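Local coordinates for protein tapirin (Caldicellulosiruptor kristjanssonii, PDB 6N2B) that probably attaches an extremely thermophilic bacterium to cellulose, with a calcium-binding C-terminal domain built around a beta-helix, at residues A[539-542]-A[543-547]; A[395-398]-A[399-402]; A[440-444]-A[445-449]. All blocks are in the same frame, centred on the assembly; numbering follows the deposited sequence.

Contact 1 of 3, residues A[539-542]-A[543-547]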
loop_
_atom_site.group_PDB
_atom_site.type_symbol
_atom_site.label_atom_id
_atom_site.label_comp_id
_atom_site.label_asym_id
_atom_site.label_seq_id
_atom_site.Cartn_x
_atom_site.Cartn_y
_atom_site.Cartn_z
ATOM N N GLU A 539 -8.490 9.542 19.257
ATOM C CA GLU A 539 -8.540 10.490 18.144
ATOM C C GLU A 539 -8.305 11.913 18.629
ATOM O O GLU A 539 -7.540 12.674 18.023
ATOM C CB GLU A 539 -9.879 10.417 17.421
ATOM C CG GLU A 539 -10.087 9.226 16.537
ATOM C CD GLU A 539 -11.354 9.351 15.666
ATOM O OE1 GLU A 539 -11.945 10.469 15.624
ATOM O OE2 GLU A 539 -11.748 8.331 15.030
ATOM N N SER A 540 -8.981 12.295 19.718
ATOM C CA SER A 540 -8.796 13.627 20.282
ATOM C C SER A 540 -7.334 13.872 20.633
ATOM O O SER A 540 -6.803 14.959 20.383
ATOM C CB SER A 540 -9.693 13.807 21.511
ATOM O OG SER A 540 -9.559 15.111 22.062
ATOM N N SER A 541 -6.661 12.866 21.188
ATOM C CA SER A 541 -5.245 13.026 21.495
ATOM C C SER A 541 -4.417 13.247 20.229
ATOM O O SER A 541 -3.540 14.118 20.194
ATOM C CB SER A 541 -4.744 11.808 22.262
ATOM O OG SER A 541 -3.343 11.914 22.423
ATOM N N ILE A 542 -4.679 12.460 19.180
ATOM C CA ILE A 542 -3.919 12.587 17.937
ATOM C C ILE A 542 -4.277 13.887 17.223
ATOM O O ILE A 542 -3.397 14.586 16.702
ATOM C CB ILE A 542 -4.165 11.360 17.030
ATOM C CG1 ILE A 542 -3.635 10.086 17.695
ATOM C CG2 ILE A 542 -3.570 11.574 15.610
ATOM C CD1 ILE A 542 -4.081 8.814 17.024
ATOM N N THR A 543 -5.572 14.211 17.152
ATOM C CA THR A 543 -5.981 15.454 16.512
ATOM C C THR A 543 -5.319 16.639 17.193
ATOM O O THR A 543 -4.784 17.536 16.529
ATOM C CB THR A 543 -7.510 15.599 16.539
ATOM O OG1 THR A 543 -8.123 14.513 15.836
ATOM C CG2 THR A 543 -7.929 16.885 15.877
ATOM N N SER A 544 -5.306 16.634 18.526
ATOM C CA SER A 544 -4.646 17.700 19.266
ATOM C C SER A 544 -3.144 17.717 18.985
ATOM O O SER A 544 -2.577 18.765 18.671
ATOM C CB SER A 544 -4.940 17.531 20.750
ATOM O OG SER A 544 -3.973 18.193 21.533
ATOM N N THR A 545 -2.493 16.554 19.053
ATOM C CA THR A 545 -1.036 16.484 18.932
ATOM C C THR A 545 -0.545 16.954 17.557
ATOM O O THR A 545 0.433 17.706 17.450
ATOM C CB THR A 545 -0.589 15.047 19.202
ATOM O OG1 THR A 545 -0.763 14.757 20.589
ATOM C CG2 THR A 545 0.856 14.834 18.835
ATOM N N LEU A 546 -1.198 16.503 16.488
ATOM C CA LEU A 546 -0.798 16.869 15.132
ATOM C C LEU A 546 -1.454 18.145 14.626
ATOM O O LEU A 546 -1.156 18.556 13.496
ATOM C CB LEU A 546 -1.135 15.740 14.148
ATOM C CG LEU A 546 -0.590 14.352 14.455
ATOM C CD1 LEU A 546 -1.078 13.344 13.404
ATOM C CD2 LEU A 546 0.945 14.405 14.558
ATOM N N ASN A 547 -2.345 18.763 15.406
ATOM C CA ASN A 547 -3.101 19.928 14.962
ATOM C C ASN A 547 -3.789 19.592 13.643
ATOM O O ASN A 547 -3.563 20.203 12.596
ATOM C CB ASN A 547 -2.190 21.152 14.854
ATOM C CG ASN A 547 -2.956 22.467 14.812
ATOM O OD1 ASN A 547 -4.154 22.520 15.090
ATOM N ND2 ASN A 547 -2.251 23.544 14.462
#
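The last two turns of helix 536-546 carry this contact, in which T543 and T545 fold their hydroxyls back onto the carbonyls of E539 and S541, and a Schellman motif ends the helix at N547. Each threonine holds CG2 anti to its own N and OG1 beside it (chi1 -60° for T543), a setting that lets the hydroxyl reach the oxygen its own amide already uses. T543 N lies almost in line with the C=O bond of E539 (C=O...N 168°). T543 OG1 meets the same E539 O at 2.9 Å, but from above the carbonyl plane. Two residues on, T545 does the same with S541 O, but its amide and hydroxyl come from opposite faces of the plane, T545 OG1 at 2.9 Å from S541 O and less steeply than at T543. Two carbonyl oxygens therefore each accept two bonds, and both hydroxyl protons are used within the helix. Between them S544 N reaches S540 O at 2.9 Å in the ordinary helical way. The buried side of the helix belongs to I542 and L546, which run side by side in the same direction, with I542 CG2 3.8 Å from L546 CD1. Y452 of strand 448-453 packs against I542 and T545 and hydrogen-bonds S541 OG through its hydroxyl, while L514 meets L546. N547 turns to positive phi (53°) as the chain leaves the helix, and N547 N bonds back to S544 O at 3.3 Å.

Contact 2 of 3, residues A[395-398]-A[399-402]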
loop_
_atom_site.group_PDB
_atom_site.type_symbol
_atom_site.label_atom_id
_atom_site.label_comp_id
_atom_site.label_asym_id
_atom_site.label_seq_id
_atom_site.Cartn_x
_atom_site.Cartn_y
_atom_site.Cartn_z
ATOM N N GLN A 395 -8.488 -3.802 -32.217
ATOM C CA GLN A 395 -8.792 -2.691 -33.117
ATOM C C GLN A 395 -7.649 -1.678 -33.133
ATOM O O GLN A 395 -7.250 -1.173 -32.077
ATOM C CB GLN A 395 -10.104 -2.004 -32.695
ATOM C CG GLN A 395 -10.760 -1.165 -33.777
ATOM C CD GLN A 395 -11.719 -0.099 -33.239
ATOM O OE1 GLN A 395 -11.297 0.880 -32.621
ATOM N NE2 GLN A 395 -13.010 -0.284 -33.484
ATOM N N VAL A 396 -7.126 -1.371 -34.322
ATOM C CA VAL A 396 -6.092 -0.350 -34.491
ATOM C C VAL A 396 -6.721 0.863 -35.172
ATOM O O VAL A 396 -7.300 0.748 -36.263
ATOM C CB VAL A 396 -4.893 -0.862 -35.303
ATOM C CG1 VAL A 396 -3.817 0.191 -35.332
ATOM C CG2 VAL A 396 -4.358 -2.156 -34.729
ATOM N N ASN A 397 -6.592 2.033 -34.535
ATOM C CA ASN A 397 -7.260 3.253 -34.993
ATOM C C ASN A 397 -6.420 4.439 -34.551
ATOM O O ASN A 397 -6.551 4.919 -33.414
ATOM C CB ASN A 397 -8.687 3.355 -34.457
ATOM C CG ASN A 397 -9.347 4.695 -34.778
ATOM O OD1 ASN A 397 -8.773 5.539 -35.480
ATOM N ND2 ASN A 397 -10.567 4.889 -34.275
ATOM N N PRO A 398 -5.568 4.966 -35.432
ATOM C CA PRO A 398 -4.650 6.050 -35.035
ATOM C C PRO A 398 -5.333 7.306 -34.514
ATOM O O PRO A 398 -4.651 8.158 -33.922
ATOM C CB PRO A 398 -3.878 6.341 -36.330
ATOM C CG PRO A 398 -3.910 5.040 -37.073
ATOM C CD PRO A 398 -5.265 4.445 -36.775
ATOM N N SER A 399 -6.638 7.452 -34.705
ATOM C CA SER A 399 -7.368 8.638 -34.279
ATOM C C SER A 399 -8.464 8.273 -33.281
ATOM O O SER A 399 -9.485 8.964 -33.171
ATOM C CB SER A 399 -7.946 9.371 -35.491
ATOM O OG SER A 399 -9.294 8.979 -35.746
ATOM N N ALA A 400 -8.261 7.177 -32.555
ATOM C CA ALA A 400 -9.263 6.720 -31.606
ATOM C C ALA A 400 -9.485 7.757 -30.506
ATOM O O ALA A 400 -8.568 8.480 -30.093
ATOM C CB ALA A 400 -8.849 5.379 -30.997
ATOM N N THR A 401 -10.729 7.831 -30.048
ATOM C CA THR A 401 -11.119 8.678 -28.934
ATOM C C THR A 401 -11.311 7.796 -27.710
ATOM O O THR A 401 -12.150 6.889 -27.726
ATOM C CB THR A 401 -12.406 9.435 -29.260
ATOM O OG1 THR A 401 -12.095 10.562 -30.087
ATOM C CG2 THR A 401 -13.107 9.896 -27.983
ATOM N N PHE A 402 -10.526 8.052 -26.654
ATOM C CA PHE A 402 -10.656 7.275 -25.427
ATOM C C PHE A 402 -11.633 7.941 -24.468
ATOM O O PHE A 402 -11.884 9.147 -24.551
ATOM C CB PHE A 402 -9.298 7.117 -24.750
ATOM C CG PHE A 402 -8.299 6.342 -25.561
ATOM C CD1 PHE A 402 -8.695 5.626 -26.686
ATOM C CD2 PHE A 402 -6.959 6.318 -25.189
ATOM C CE1 PHE A 402 -7.774 4.913 -27.432
ATOM C CE2 PHE A 402 -6.028 5.597 -25.929
ATOM C CZ PHE A 402 -6.433 4.897 -27.051
#
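N397 lays its carboxamide across the A400 backbone, ND2 standing 3.5 Å from A400 CA while OD1 turns toward the S399 amide. Its CG is anti to the backbone N (chi1 173°), which swings the amide group forward over the chain that follows. S399 N donates to N397 OD1 at 3.0 Å, closing an Asx turn with P398 in the middle. The donor stands well above the plane of the carboxamide, about 50° out of it, rather than at a lone pair. S399 OG adds a weak bond to the same N397 OD1. The backbone makes a second closure: A400 N donates to N397 O at 3.0 Å, completing a type I beta turn from N397 to A400. Here too the donor lies above the carbonyl plane, and the N-H...O angle is a modest 145°. P398 sits at the second position of this turn, where the restricted phi of its ring suits that place, and its ring leads outward from the bend. On the inner side A400 CB packs 3.7 Å from N397 ND2.

The turn takes the chain out of strand 393-396, the last strand of its run along the beta-helix, into the loop before helix 408-413. The parallel strand 375-378 flanks it: V377 touches A400, and T378 is bonded to the backbone of N397. Just past that strand, R379 donates to A400 O and makes a cation-pi contact with F402. With its side-chain and main-chain oxygens, N397 alone takes up the amides of S399 and A400 in turn, consistent with a bend that needs no outside partner for those two N-H groups.

Contact 3 of 3, residues A[440-444]-A[445-449]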
loop_
_atom_site.group_PDB
_atom_site.type_symbol
_atom_site.label_atom_id
_atom_site.label_comp_id
_atom_site.label_asym_id
_atom_site.label_seq_id
_atom_site.Cartn_x
_atom_site.Cartn_y
_atom_site.Cartn_z
ATOM N N TYR A 440 -4.040 7.286 27.171
ATOM C CA TYR A 440 -4.729 6.002 27.155
ATOM C C TYR A 440 -6.207 6.169 27.472
ATOM O O TYR A 440 -6.658 7.227 27.903
ATOM C CB TYR A 440 -4.093 5.005 28.128
ATOM C CG TYR A 440 -4.261 5.315 29.601
ATOM C CD1 TYR A 440 -3.367 6.156 30.267
ATOM C CD2 TYR A 440 -5.289 4.731 30.339
ATOM C CE1 TYR A 440 -3.509 6.427 31.611
ATOM C CE2 TYR A 440 -5.432 4.987 31.689
ATOM C CZ TYR A 440 -4.540 5.838 32.323
ATOM O OH TYR A 440 -4.691 6.097 33.673
ATOM N N ASP A 441 -6.963 5.093 27.243
ATOM C CA ASP A 441 -8.415 5.060 27.430
ATOM C C ASP A 441 -8.789 3.680 27.957
ATOM O O ASP A 441 -8.729 2.695 27.212
ATOM C CB ASP A 441 -9.142 5.362 26.121
ATOM C CG ASP A 441 -10.670 5.315 26.243
ATOM O OD1 ASP A 441 -11.219 4.945 27.316
ATOM O OD2 ASP A 441 -11.328 5.653 25.227
ATOM N N LYS A 442 -9.168 3.601 29.232
ATOM C CA LYS A 442 -9.619 2.338 29.801
ATOM C C LYS A 442 -11.127 2.171 29.723
ATOM O O LYS A 442 -11.633 1.112 30.098
ATOM C CB LYS A 442 -9.161 2.195 31.253
ATOM C CG LYS A 442 -7.698 1.854 31.408
ATOM C CD LYS A 442 -7.332 1.474 32.843
ATOM C CE LYS A 442 -5.889 0.944 32.942
ATOM N NZ LYS A 442 -5.508 0.431 34.282
ATOM N N SER A 443 -11.853 3.183 29.238
ATOM C CA SER A 443 -13.291 3.027 29.041
ATOM C C SER A 443 -13.604 2.148 27.838
ATOM O O SER A 443 -14.693 1.570 27.770
ATOM C CB SER A 443 -13.961 4.396 28.878
ATOM O OG SER A 443 -14.037 4.767 27.513
ATOM N N ALA A 444 -12.668 2.032 26.900
ATOM C CA ALA A 444 -12.814 1.161 25.746
ATOM C C ALA A 444 -12.510 -0.291 26.120
ATOM O O ALA A 444 -11.911 -0.589 27.160
ATOM C CB ALA A 444 -11.893 1.625 24.622
ATOM N N THR A 445 -12.941 -1.201 25.253
ATOM C CA THR A 445 -12.697 -2.626 25.442
ATOM C C THR A 445 -12.319 -3.224 24.098
ATOM O O THR A 445 -13.151 -3.245 23.181
ATOM C CB THR A 445 -13.930 -3.325 26.008
ATOM O OG1 THR A 445 -14.377 -2.620 27.177
ATOM C CG2 THR A 445 -13.608 -4.785 26.362
ATOM N N PRO A 446 -11.067 -3.663 23.908
ATOM C CA PRO A 446 -9.932 -3.598 24.828
ATOM C C PRO A 446 -9.440 -2.190 25.100
ATOM O O PRO A 446 -9.830 -1.255 24.399
ATOM C CB PRO A 446 -8.839 -4.380 24.087
ATOM C CG PRO A 446 -9.525 -5.077 22.958
ATOM C CD PRO A 446 -10.667 -4.212 22.603
ATOM N N TRP A 447 -8.576 -2.052 26.103
ATOM C CA TRP A 447 -7.964 -0.766 26.400
ATOM C C TRP A 447 -7.206 -0.250 25.185
ATOM O O TRP A 447 -6.614 -1.019 24.420
ATOM C CB TRP A 447 -6.998 -0.887 27.574
ATOM C CG TRP A 447 -7.625 -1.254 28.869
ATOM C CD1 TRP A 447 -8.963 -1.218 29.192
ATOM C CD2 TRP A 447 -6.942 -1.711 30.035
ATOM N NE1 TRP A 447 -9.143 -1.633 30.495
ATOM C CE2 TRP A 447 -7.921 -1.942 31.032
ATOM C CE3 TRP A 447 -5.594 -1.948 30.337
ATOM C CZ2 TRP A 447 -7.592 -2.398 32.299
ATOM C CZ3 TRP A 447 -5.269 -2.402 31.594
ATOM C CH2 TRP A 447 -6.264 -2.624 32.564
ATOM N N GLU A 448 -7.212 1.066 25.021
ATOM C CA GLU A 448 -6.552 1.717 23.905
ATOM C C GLU A 448 -5.504 2.679 24.445
ATOM O O GLU A 448 -5.741 3.387 25.428
ATOM C CB GLU A 448 -7.568 2.460 23.025
ATOM C CG GLU A 448 -8.713 1.597 22.506
ATOM C CD GLU A 448 -9.593 2.329 21.482
ATOM O OE1 GLU A 448 -9.243 3.476 21.083
ATOM O OE2 GLU A 448 -10.643 1.755 21.076
ATOM N N ILE A 449 -4.330 2.683 23.834
ATOM C CA ILE A 449 -3.285 3.620 24.214
ATOM C C ILE A 449 -2.595 4.045 22.940
ATOM O O ILE A 449 -2.381 3.229 22.041
ATOM C CB ILE A 449 -2.274 3.028 25.227
ATOM C CG1 ILE A 449 -1.109 4.000 25.461
ATOM C CG2 ILE A 449 -1.745 1.683 24.795
ATOM C CD1 ILE A 449 -0.368 3.775 26.788
HETATM O O HOH W 1 -10.319 5.688 22.419
#
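D441 and E448 hold the tightly packed side of this hairpin end as an antiparallel hydrogen-bonded pair: D441 N to E448 O is 2.8 Å, and E448 N returns to D441 O at 3.1 Å. Their buried carboxylates share a water, 2.8 Å from E448 OE1, that donates to both and probably eases the nearness of like charges. E448 OE1 also accepts from G535 N. D441 OD1 gathers three donors: S443 N at 2.7 Å closes an Asx turn, A444 N, from above the carboxylate plane, extends it to an Asx motif, and S443 OG uses the syn lone pair. A444 CB rests on E448 CG.

Toward solvent the contact thins to S443 and T445, yet exposed K442 still runs slantwise over one face of the W447 ring, CE 3.6 Å from the six-membered ring centroid. K442 NZ lies off-centre in a cation-pi contact and bonds to L470 O, while A444 O approaches the indole edge in its plane. On the sheet face opposite D441 and E448, Y440 CB meets I449 CB, the side chain of I449 about 5 Å from that of calcium ligand E465: a beta hairpin beside a calcium site.

Contacts 1 and 3 share one end of the molecule, their centres 16 Å apart and nearest atoms about 6 Å apart. Strand 448-453 and helix 536-546 join them: Y452, further along the strand that begins in contact 3, packs on contact 1, while G535, just before that helix, and T537 in its first turn reach the acidic pair of contact 3, T537 only weakly. Both lie on the calcium side of the molecule, the ion about 9 Å from the side chain of I449 and about 13 Å from that of S541. Contact 2 marks the far side of the chain's centre, its centre 51 Å from that of contact 1 and 59 Å from that of contact 3, away from the calcium site.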